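Local coordinates for protein 3-hydroxyisobutyryl-CoA hydrolase (Mycobacterium thermoresistibile, PDB 4HDT) that probably hydrolyses 3-hydroxyisobutyryl-CoA to free 3-hydroxyisobutyrate and coenzyme A, as a member of the crotonase-like (enoyl-CoA hydratase/isomerase) family, at residues A[42-45]-A[46-50]; A[98-101]-A[102-106]; A[225-228]-A[229-233]. All coordinates share one frame; numbering follows the deposited sequence.

Contact 1: residues A[42-45]-A[46-50]; sequences AERL and AAWEN. With ZN (zinc ion), chain B.
The backbone runs as the last turns of helix 35-49, with i to i+4 hydrogen bonds from Ala46 N to Ala42 O, Ala47 N to Glu43 O and Trp48 N to Arg44 O. This helix is the crossover of a beta-alpha-beta unit between strands 19-24 and 56-61. One turn apart, Arg44 and Trp48 form a CH-pi contact: Arg44 CB sits 3.9 Å from the centroid of the six-membered ring of Trp48, only 6° off its normal. Bends at chi2 (-66°) and chi3 (89°) then fold the arginine back, laying one guanidinium face against Ala47, with NH1 3.4 Å from Ala47 CB. The same group grips the Glu43 carboxylate side-on, NE to OE1 at 2.8 Å and NH1 to OE2 at 2.9 Å, which fixes its rotation. Leu45 packs on Leu97 and Ile101 of helix 85-103, while Trp48 reaches Val13 and Val15 of strand 11-16. Glu49, its side chain extended, binds zinc through OE2 at 1.9 Å. A single water joins the two large side chains, accepting from Arg44 NH2 at 2.8 Å and from Trp48 NE1 at 3.0 Å.

Contact 2: residues A[98-101]-A[102-106]; sequences NAHI and GRYPK. With ZN (zinc ion), chain B.
His100 NE2 binds zinc at 2.1 Å and lies beside the ring of Tyr104, four residues on and just past the helix end. Glu49 and Glu351 bind the same ion, so the histidine ties helix 85-103 to the end of helix 35-49 and to the C-terminal residues of the chain. A chi1 of -155° carries the imidazole toward the end of its own helix, where Tyr104 and Arg103 flank it. Tyr104 presents a ring edge to the imidazole face in a T-shaped pair, the centroids 5.3 Å apart and the planes at 81°; its CD1 stands 3.9 Å from His100 NE2. Arg103 approaches the histidine differently. Its guanidinium plane is turned only 24° from the imidazole plane, and NH2 comes within 3.4 Å of His100 CD2, while NH1 lies 3.6 Å from Ala99 CB. The arginine has acidic partners beyond this turn, forming salt bridges through NH1 to Glu286 and through NH2 to the zinc ligand Glu351.

Gly102 N and Arg103 N bond to Asn98 O and Ala99 O in the i to i+4 pattern. Tyr104, the first residue to leave helical angles, donates from N to Ile101 O at 3.2 Å, from above the carbonyl plane. From there the phenol hydroxyl reaches Leu45 O on helix 35-49, which holds the ring in place beside the imidazole. Because its NH2 pairs with Glu351 OE2 while Glu351 OE1 binds the metal, Arg103 is a second-shell residue of the zinc site and would probably hold that carboxylate in the orientation the ion requires.

Contact 3: residues A[225-228]-A[229-233]; sequences EQRS and WIDEC
This is a local contact across the first turn of the short helix 227-233, where the residue just before the helix and the first helical residues meet those one turn on. Gln226 and Trp229 run side by side: Trp229 NE1 donates to Gln226 OE1 at 2.8 Å with a nearly straight N-H...O angle of 165°, the oxygen lying at the indole edge, close to the ring plane. A bend in the glutamine chain (chi2 -41°) brings the amide round to that edge, and the rest of the amide is held by a bond from NE2 to Pro222 O. Over one indole face lies the backbone oxygen Gln226 O, which also accepts from Ile230 N at 3.2 Å.

On another side of the turn, Arg227 and Asp231 form an i to i+4 salt bridge. The arginine reaches out extended from CG to NE, and NE meets Asp231 OD2 at 2.9 Å from the syn side, 24° out of the carboxylate plane. A water donates to that same oxygen and accepts from Arg227 NH2. The other carboxylate oxygen, OD1, takes a bond from Lys163 N, so both oxygens of Asp231 are engaged.

Trp229 packs against Leu246 of helix 239-249 and Ala253 and Ala254 of helix 252-261, whereas Ile230 turns to Leu164 and His167 of helix 164-171.

Contacts 1 and 2 belong together: their helix ends meet at one zinc ion, which takes Glu49 from the first and His100 from the second. A probable hydrogen bond from Lys106 NZ to Trp48 O also joins the two. Contact 3 stands apart, its centre about 42 Å from that of contact 1 and about 33 Å from that of contact 2, away from the annotated sites. Contact 2 is the most buried, in four of its seven touching residues, and its centre lies about 15 Å from the chain centre, against about 22 Å for the others. Arginine grips the preceding glutamate in 42-50, bridges to acids far along the chain in 98-106, and pairs with an aspartate one turn on in 225-233.

Contact 1: residues A[42-45]-A[46-50]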
ATOM      1  N   ALA A  42       1.843   5.881  15.776  1.00 12.22           N
ATOM      2  CA  ALA A  42       0.578   5.554  16.438  1.00 12.43           C
ATOM      3  C   ALA A  42       0.447   6.322  17.742  1.00 13.28           C
ATOM      4  O   ALA A  42      -0.643   6.848  18.073  1.00 13.10           O
ATOM      5  CB  ALA A  42       0.469   4.068  16.701  1.00 12.43           C
ATOM      6  N   GLU A  43       1.523   6.365  18.530  1.00 14.22           N
ATOM      7  CA  GLU A  43       1.447   7.014  19.805  1.00 15.58           C
ATOM      8  C   GLU A  43       1.226   8.530  19.648  1.00 15.40           C
ATOM      9  O   GLU A  43       0.491   9.122  20.435  1.00 15.91           O
ATOM     10  CB  GLU A  43       2.710   6.668  20.619  1.00 17.00           C
ATOM     11  CG  GLU A  43       2.712   7.177  22.040  1.00 19.34           C
ATOM     12  CD  GLU A  43       3.111   8.631  22.179  1.00 20.83           C
ATOM     13  OE1 GLU A  43       3.886   9.171  21.355  1.00 23.02           O
ATOM     14  OE2 GLU A  43       2.692   9.235  23.179  1.00 24.04           O
ATOM     15  N   ARG A  44       1.910   9.150  18.695  1.00 15.01           N
ATOM     16  CA  ARG A  44       1.725  10.571  18.414  1.00 15.70           C
ATOM     17  C   ARG A  44       0.338  10.902  17.888  1.00 15.24           C
ATOM     18  O   ARG A  44      -0.285  11.886  18.342  1.00 15.53           O
ATOM     19  CB  ARG A  44       2.797  11.138  17.479  1.00 15.93           C
ATOM     20  CG  ARG A  44       4.154  11.279  18.160  1.00 17.48           C
ATOM     21  CD  ARG A  44       4.135  12.325  19.285  1.00 18.76           C
ATOM     22  NE  ARG A  44       3.779  11.828  20.610  1.00 19.88           N
ATOM     23  CZ  ARG A  44       3.529  12.603  21.675  1.00 20.62           C
ATOM     24  NH1 ARG A  44       3.235  12.058  22.846  1.00 20.81           N
ATOM     25  NH2 ARG A  44       3.556  13.945  21.586  1.00 21.74           N
ATOM     26  N   LEU A  45      -0.196  10.074  16.986  1.00 14.80           N
ATOM     27  CA  LEU A  45      -1.577  10.298  16.573  1.00 15.16           C
ATOM     28  C   LEU A  45      -2.529  10.223  17.761  1.00 15.47           C
ATOM     29  O   LEU A  45      -3.476  11.026  17.881  1.00 16.02           O
ATOM     30  CB  LEU A  45      -2.019   9.274  15.533  1.00 15.16           C
ATOM     31  CG  LEU A  45      -1.368   9.437  14.180  1.00 15.71           C
ATOM     32  CD1 LEU A  45      -1.997   8.387  13.295  1.00 15.87           C
ATOM     33  CD2 LEU A  45      -1.626  10.815  13.598  1.00 15.99           C
ATOM     34  N   ALA A  46      -2.309   9.252  18.646  1.00 15.43           N
ATOM     35  CA  ALA A  46      -3.158   9.168  19.838  1.00 16.17           C
ATOM     36  C   ALA A  46      -3.016  10.389  20.752  1.00 16.92           C
ATOM     37  O   ALA A  46      -4.028  10.920  21.293  1.00 17.72           O
ATOM     38  CB  ALA A  46      -2.836   7.892  20.614  1.00 16.33           C
ATOM     39  N   ALA A  47      -1.780  10.811  20.994  1.00 16.88           N
ATOM     40  CA  ALA A  47      -1.530  11.949  21.867  1.00 17.73           C
ATOM     41  C   ALA A  47      -2.076  13.259  21.323  1.00 17.96           C
ATOM     42  O   ALA A  47      -2.578  14.086  22.079  1.00 19.21           O
ATOM     43  CB  ALA A  47      -0.051  12.092  22.142  1.00 17.89           C
ATOM     44  N   TRP A  48      -2.017  13.435  20.004  1.00 17.31           N
ATOM     45  CA  TRP A  48      -2.444  14.675  19.389  1.00 17.61           C
ATOM     46  C   TRP A  48      -3.950  14.754  19.157  1.00 17.98           C
ATOM     47  O   TRP A  48      -4.493  15.844  18.913  1.00 18.02           O
ATOM     48  CB  TRP A  48      -1.763  14.848  18.045  1.00 17.27           C
ATOM     49  CG  TRP A  48      -0.299  15.116  18.119  1.00 17.48           C
ATOM     50  CD1 TRP A  48       0.389  15.702  19.166  1.00 17.89           C
ATOM     51  CD2 TRP A  48       0.671  14.870  17.100  1.00 16.82           C
ATOM     52  NE1 TRP A  48       1.727  15.806  18.848  1.00 18.08           N
ATOM     53  CE2 TRP A  48       1.917  15.329  17.583  1.00 17.41           C
ATOM     54  CE3 TRP A  48       0.606  14.324  15.824  1.00 16.47           C
ATOM     55  CZ2 TRP A  48       3.091  15.237  16.817  1.00 17.37           C
ATOM     56  CZ3 TRP A  48       1.747  14.236  15.086  1.00 16.22           C
ATOM     57  CH2 TRP A  48       2.974  14.698  15.580  1.00 16.87           C
ATOM     58  N   GLU A  49      -4.611  13.610  19.197  1.00 18.00           N
ATOM     59  CA  GLU A  49      -6.026  13.545  18.768  1.00 18.55           C
ATOM     60  C   GLU A  49      -6.932  14.529  19.522  1.00 20.45           C
ATOM     61  O   GLU A  49      -7.791  15.205  18.896  1.00 20.73           O
ATOM     62  CB  GLU A  49      -6.547  12.133  18.933  1.00 18.37           C
ATOM     63  CG  GLU A  49      -7.913  11.876  18.277  1.00 18.05           C
ATOM     64  CD  GLU A  49      -8.202  10.403  18.080  1.00 17.99           C
ATOM     65  OE1 GLU A  49      -7.431   9.563  18.591  1.00 17.97           O
ATOM     66  OE2 GLU A  49      -9.209  10.045  17.407  1.00 17.46           O
ATOM     67  N   ASN A  50      -6.756  14.591  20.834  1.00 22.20           N
ATOM     68  CA  ASN A  50      -7.567  15.486  21.697  1.00 24.51           C
ATOM     69  C   ASN A  50      -6.808  16.699  22.253  1.00 24.95           C
ATOM     70  O   ASN A  50      -7.242  17.336  23.238  1.00 25.32           O
ATOM     71  CB  ASN A  50      -8.189  14.670  22.830  1.00 26.66           C
ATOM     72  CG  ASN A  50      -9.044  13.527  22.314  1.00 27.58           C
ATOM     73  OD1 ASN A  50      -8.701  12.360  22.478  1.00 30.65           O
ATOM     74  ND2 ASN A  50     -10.123  13.852  21.660  1.00 28.03           N
TER
HETATM   75 ZN    ZN B 400      -9.104   8.143  17.125  1.00 15.35          ZN
HETATM   76  O   HOH W   1       4.448  16.114  20.041  1.00 30.94           O

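Contact 2: residues A[98-101]-A[102-106]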
ATOM      1  N   ASN A  98      -3.007   1.923  10.443  1.00  8.68           N
ATOM      2  CA  ASN A  98      -3.675   2.191   9.123  1.00  8.26           C
ATOM      3  C   ASN A  98      -5.144   2.586   9.322  1.00  8.48           C
ATOM      4  O   ASN A  98      -5.634   3.578   8.760  1.00  8.33           O
ATOM      5  CB  ASN A  98      -3.577   0.972   8.168  1.00  8.17           C
ATOM      6  CG  ASN A  98      -2.155   0.486   7.900  1.00  8.09           C
ATOM      7  OD1 ASN A  98      -1.920  -0.743   7.837  1.00  8.25           O
ATOM      8  ND2 ASN A  98      -1.222   1.400   7.692  1.00  8.06           N
ATOM      9  N   ALA A  99      -5.847   1.817  10.141  1.00  8.49           N
ATOM     10  CA  ALA A  99      -7.252   2.087  10.474  1.00  8.83           C
ATOM     11  C   ALA A  99      -7.439   3.398  11.178  1.00  9.12           C
ATOM     12  O   ALA A  99      -8.366   4.172  10.877  1.00  9.21           O
ATOM     13  CB  ALA A  99      -7.819   0.945  11.271  1.00  9.13           C
ATOM     14  N   HIS A 100      -6.558   3.689  12.128  1.00  9.31           N
ATOM     15  CA  HIS A 100      -6.648   4.963  12.810  1.00  9.87           C
ATOM     16  C   HIS A 100      -6.455   6.175  11.922  1.00  9.74           C
ATOM     17  O   HIS A 100      -7.199   7.123  12.000  1.00 10.27           O
ATOM     18  CB  HIS A 100      -5.699   5.064  13.984  1.00 10.25           C
ATOM     19  CG  HIS A 100      -6.192   6.047  15.006  1.00 10.95           C
ATOM     20  ND1 HIS A 100      -5.395   6.537  16.015  1.00 11.57           N
ATOM     21  CD2 HIS A 100      -7.411   6.621  15.176  1.00 11.42           C
ATOM     22  CE1 HIS A 100      -6.108   7.358  16.771  1.00 12.15           C
ATOM     23  NE2 HIS A 100      -7.335   7.418  16.282  1.00 11.98           N
ATOM     24  N   ILE A 101      -5.509   6.115  11.016  1.00  9.56           N
ATOM     25  CA  ILE A 101      -5.360   7.183  10.004  1.00  9.35           C
ATOM     26  C   ILE A 101      -6.631   7.321   9.197  1.00  9.47           C
ATOM     27  O   ILE A 101      -7.107   8.446   8.957  1.00  9.39           O
ATOM     28  CB  ILE A 101      -4.157   6.893   9.076  1.00  8.94           C
ATOM     29  CG1 ILE A 101      -2.833   6.851   9.884  1.00  9.08           C
ATOM     30  CG2 ILE A 101      -4.076   7.949   7.978  1.00  8.83           C
ATOM     31  CD1 ILE A 101      -1.707   6.101   9.156  1.00  8.76           C
ATOM     32  N   GLY A 102      -7.194   6.190   8.792  1.00  9.56           N
ATOM     33  CA  GLY A 102      -8.456   6.171   8.059  1.00  9.82           C
ATOM     34  C   GLY A 102      -9.638   6.844   8.753  1.00 10.51           C
ATOM     35  O   GLY A 102     -10.467   7.502   8.053  1.00 11.28           O
ATOM     36  N   ARG A 103      -9.773   6.665  10.079  1.00 10.75           N
ATOM     37  CA  ARG A 103     -10.804   7.294  10.914  1.00 11.60           C
ATOM     38  C   ARG A 103     -10.484   8.683  11.405  1.00 11.73           C
ATOM     39  O   ARG A 103     -11.316   9.329  12.041  1.00 12.22           O
ATOM     40  CB  ARG A 103     -10.931   6.476  12.230  1.00 12.32           C
ATOM     41  CG  ARG A 103     -11.529   5.142  12.013  1.00 12.60           C
ATOM     42  CD  ARG A 103     -11.932   4.515  13.346  1.00 13.14           C
ATOM     43  NE  ARG A 103     -10.930   4.546  14.416  1.00 13.28           N
ATOM     44  CZ  ARG A 103      -9.952   3.635  14.588  1.00 13.43           C
ATOM     45  NH1 ARG A 103      -9.808   2.592  13.784  1.00 13.28           N
ATOM     46  NH2 ARG A 103      -9.123   3.763  15.586  1.00 13.64           N
ATOM     47  N   TYR A 104      -9.220   9.082  11.290  1.00 11.43           N
ATOM     48  CA  TYR A 104      -8.722  10.194  12.112  1.00 11.96           C
ATOM     49  C   TYR A 104      -9.603  11.469  11.981  1.00 12.44           C
ATOM     50  O   TYR A 104      -9.958  11.885  10.876  1.00 12.16           O
ATOM     51  CB  TYR A 104      -7.292  10.539  11.760  1.00 11.72           C
ATOM     52  CG  TYR A 104      -6.462  11.140  12.912  1.00 12.15           C
ATOM     53  CD1 TYR A 104      -6.254  10.441  14.094  1.00 12.41           C
ATOM     54  CD2 TYR A 104      -5.943  12.429  12.819  1.00 12.30           C
ATOM     55  CE1 TYR A 104      -5.535  10.978  15.135  1.00 12.87           C
ATOM     56  CE2 TYR A 104      -5.196  12.979  13.834  1.00 12.96           C
ATOM     57  CZ  TYR A 104      -4.981  12.248  15.003  1.00 13.09           C
ATOM     58  OH  TYR A 104      -4.254  12.788  16.044  1.00 14.44           O
ATOM     59  N   PRO A 105      -9.976  12.061  13.108  1.00 13.32           N
ATOM     60  CA  PRO A 105     -10.914  13.183  13.041  1.00 14.22           C
ATOM     61  C   PRO A 105     -10.316  14.487  12.504  1.00 15.04           C
ATOM     62  O   PRO A 105     -11.051  15.276  11.847  1.00 17.10           O
ATOM     63  CB  PRO A 105     -11.428  13.292  14.486  1.00 14.76           C
ATOM     64  CG  PRO A 105     -10.321  12.751  15.322  1.00 14.55           C
ATOM     65  CD  PRO A 105      -9.717  11.649  14.497  1.00 13.76           C
ATOM     66  N   LYS A 106      -8.995  14.688  12.644  1.00 14.40           N
ATOM     67  CA  LYS A 106      -8.330  15.920  12.214  1.00 14.46           C
ATOM     68  C   LYS A 106      -7.728  15.737  10.796  1.00 13.80           C
ATOM     69  O   LYS A 106      -7.447  14.633  10.398  1.00 13.84           O
ATOM     70  CB  LYS A 106      -7.235  16.280  13.223  1.00 14.89           C
ATOM     71  CG  LYS A 106      -7.821  16.642  14.586  1.00 15.59           C
ATOM     72  CD  LYS A 106      -6.725  16.861  15.629  1.00 16.20           C
ATOM     73  CE  LYS A 106      -7.332  17.442  16.888  1.00 17.22           C
ATOM     74  NZ  LYS A 106      -6.376  17.710  18.013  1.00 17.79           N
TER
HETATM   75 ZN    ZN B 400      -9.104   8.143  17.125  1.00 15.35          ZN

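Contact 3: residues A[225-228]-A[229-233]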
ATOM      1  N   GLU A 225      -6.207   5.702 -19.535  1.00 18.35           N
ATOM      2  CA  GLU A 225      -6.270   5.395 -20.967  1.00 20.34           C
ATOM      3  C   GLU A 225      -6.246   3.896 -21.280  1.00 20.28           C
ATOM      4  O   GLU A 225      -6.663   3.512 -22.384  1.00 22.09           O
ATOM      5  CB  GLU A 225      -5.118   6.085 -21.684  1.00 21.58           C
ATOM      6  CG  GLU A 225      -5.218   7.597 -21.591  1.00 23.96           C
ATOM      7  CD  GLU A 225      -4.254   8.320 -22.517  1.00 27.21           C
ATOM      8  OE1 GLU A 225      -3.564   7.648 -23.308  1.00 30.12           O
ATOM      9  OE2 GLU A 225      -4.194   9.571 -22.451  1.00 28.99           O
ATOM     10  N   GLN A 226      -5.719   3.070 -20.375  1.00 19.23           N
ATOM     11  CA  GLN A 226      -5.671   1.610 -20.560  1.00 19.03           C
ATOM     12  C   GLN A 226      -6.933   0.919 -20.072  1.00 18.07           C
ATOM     13  O   GLN A 226      -6.989  -0.301 -20.116  1.00 17.56           O
ATOM     14  CB  GLN A 226      -4.495   0.978 -19.818  1.00 20.02           C
ATOM     15  CG  GLN A 226      -3.146   1.613 -20.055  1.00 21.85           C
ATOM     16  CD  GLN A 226      -2.913   1.998 -21.478  1.00 24.56           C
ATOM     17  OE1 GLN A 226      -2.999   1.159 -22.389  1.00 28.68           O
ATOM     18  NE2 GLN A 226      -2.590   3.275 -21.705  1.00 26.44           N
ATOM     19  N   ARG A 227      -7.902   1.666 -19.538  1.00 17.37           N
ATOM     20  CA  ARG A 227      -9.044   1.009 -18.890  1.00 17.28           C
ATOM     21  C   ARG A 227      -9.843   0.044 -19.781  1.00 17.38           C
ATOM     22  O   ARG A 227     -10.402  -0.935 -19.299  1.00 16.61           O
ATOM     23  CB  ARG A 227     -10.026   2.019 -18.287  1.00 18.09           C
ATOM     24  CG  ARG A 227     -11.064   1.290 -17.431  1.00 19.13           C
ATOM     25  CD  ARG A 227     -11.841   2.221 -16.578  1.00 20.27           C
ATOM     26  NE  ARG A 227     -13.101   1.636 -16.143  1.00 20.09           N
ATOM     27  CZ  ARG A 227     -14.015   2.325 -15.488  1.00 20.57           C
ATOM     28  NH1 ARG A 227     -13.791   3.612 -15.219  1.00 21.50           N
ATOM     29  NH2 ARG A 227     -15.145   1.743 -15.136  1.00 19.68           N
ATOM     30  N   SER A 228      -9.916   0.342 -21.073  1.00 17.54           N
ATOM     31  CA  SER A 228     -10.703  -0.468 -21.975  1.00 18.46           C
ATOM     32  C   SER A 228     -10.238  -1.925 -21.942  1.00 17.05           C
ATOM     33  O   SER A 228     -11.047  -2.835 -21.730  1.00 17.26           O
ATOM     34  CB  SER A 228     -10.594   0.069 -23.408  1.00 20.20           C
ATOM     35  OG  SER A 228      -9.221   0.236 -23.795  1.00 22.11           O
ATOM     36  N   TRP A 229      -8.935  -2.149 -22.135  1.00 15.77           N
ATOM     37  CA  TRP A 229      -8.409  -3.531 -22.210  1.00 14.81           C
ATOM     38  C   TRP A 229      -8.225  -4.152 -20.821  1.00 13.81           C
ATOM     39  O   TRP A 229      -8.327  -5.371 -20.654  1.00 13.78           O
ATOM     40  CB  TRP A 229      -7.117  -3.660 -23.048  1.00 14.99           C
ATOM     41  CG  TRP A 229      -5.897  -2.912 -22.565  1.00 14.55           C
ATOM     42  CD1 TRP A 229      -5.444  -1.726 -23.037  1.00 14.79           C
ATOM     43  CD2 TRP A 229      -4.982  -3.304 -21.535  1.00 14.34           C
ATOM     44  NE1 TRP A 229      -4.334  -1.337 -22.384  1.00 14.55           N
ATOM     45  CE2 TRP A 229      -4.001  -2.294 -21.459  1.00 14.22           C
ATOM     46  CE3 TRP A 229      -4.857  -4.419 -20.703  1.00 14.12           C
ATOM     47  CZ2 TRP A 229      -2.943  -2.357 -20.566  1.00 13.79           C
ATOM     48  CZ3 TRP A 229      -3.817  -4.471 -19.827  1.00 13.97           C
ATOM     49  CH2 TRP A 229      -2.869  -3.451 -19.760  1.00 13.77           C
ATOM     50  N   ILE A 230      -7.971  -3.317 -19.824  1.00 13.06           N
ATOM     51  CA  ILE A 230      -7.971  -3.793 -18.438  1.00 12.49           C
ATOM     52  C   ILE A 230      -9.343  -4.361 -18.074  1.00 12.78           C
ATOM     53  O   ILE A 230      -9.445  -5.488 -17.635  1.00 12.55           O
ATOM     54  CB  ILE A 230      -7.506  -2.681 -17.470  1.00 12.06           C
ATOM     55  CG1 ILE A 230      -6.018  -2.413 -17.666  1.00 12.32           C
ATOM     56  CG2 ILE A 230      -7.744  -3.109 -16.024  1.00 11.59           C
ATOM     57  CD1 ILE A 230      -5.490  -1.132 -17.024  1.00 12.15           C
ATOM     58  N   ASP A 231     -10.401  -3.588 -18.303  1.00 13.31           N
ATOM     59  CA  ASP A 231     -11.755  -4.055 -17.979  1.00 14.30           C
ATOM     60  C   ASP A 231     -12.146  -5.275 -18.830  1.00 14.88           C
ATOM     61  O   ASP A 231     -12.848  -6.164 -18.346  1.00 16.55           O
ATOM     62  CB  ASP A 231     -12.759  -2.933 -18.203  1.00 14.94           C
ATOM     63  CG  ASP A 231     -12.715  -1.882 -17.133  1.00 15.53           C
ATOM     64  OD1 ASP A 231     -11.848  -1.943 -16.218  1.00 14.78           O
ATOM     65  OD2 ASP A 231     -13.581  -0.969 -17.201  1.00 16.71           O
ATOM     66  N   GLU A 232     -11.671  -5.328 -20.075  1.00 14.39           N
ATOM     67  CA  GLU A 232     -11.902  -6.461 -20.960  1.00 14.95           C
ATOM     68  C   GLU A 232     -11.295  -7.740 -20.418  1.00 14.87           C
ATOM     69  O   GLU A 232     -11.883  -8.796 -20.503  1.00 15.59           O
ATOM     70  CB  GLU A 232     -11.259  -6.173 -22.329  1.00 15.09           C
ATOM     71  CG  GLU A 232     -11.256  -7.301 -23.374  1.00 15.54           C
ATOM     72  CD  GLU A 232     -10.471  -6.960 -24.636  1.00 15.71           C
ATOM     73  OE1 GLU A 232      -9.991  -5.801 -24.711  1.00 15.83           O
ATOM     74  OE2 GLU A 232     -10.372  -7.817 -25.559  1.00 15.49           O
ATOM     75  N   CYS A 233     -10.072  -7.634 -19.938  1.00 14.40           N
ATOM     76  CA  CYS A 233      -9.261  -8.807 -19.697  1.00 14.97           C
ATOM     77  C   CYS A 233      -9.291  -9.266 -18.262  1.00 14.81           C
ATOM     78  O   CYS A 233      -9.066 -10.459 -18.002  1.00 15.71           O
ATOM     79  CB  CYS A 233      -7.807  -8.562 -20.146  1.00 14.87           C
ATOM     80  SG  CYS A 233      -7.660  -8.340 -21.938  1.00 16.24           S
TER
HETATM   81  O   HOH W   2     -16.074  -0.940 -15.742  1.00 30.92           O
HETATM   82  O   HOH W   3     -11.292  -3.448 -24.794  1.00 32.06           O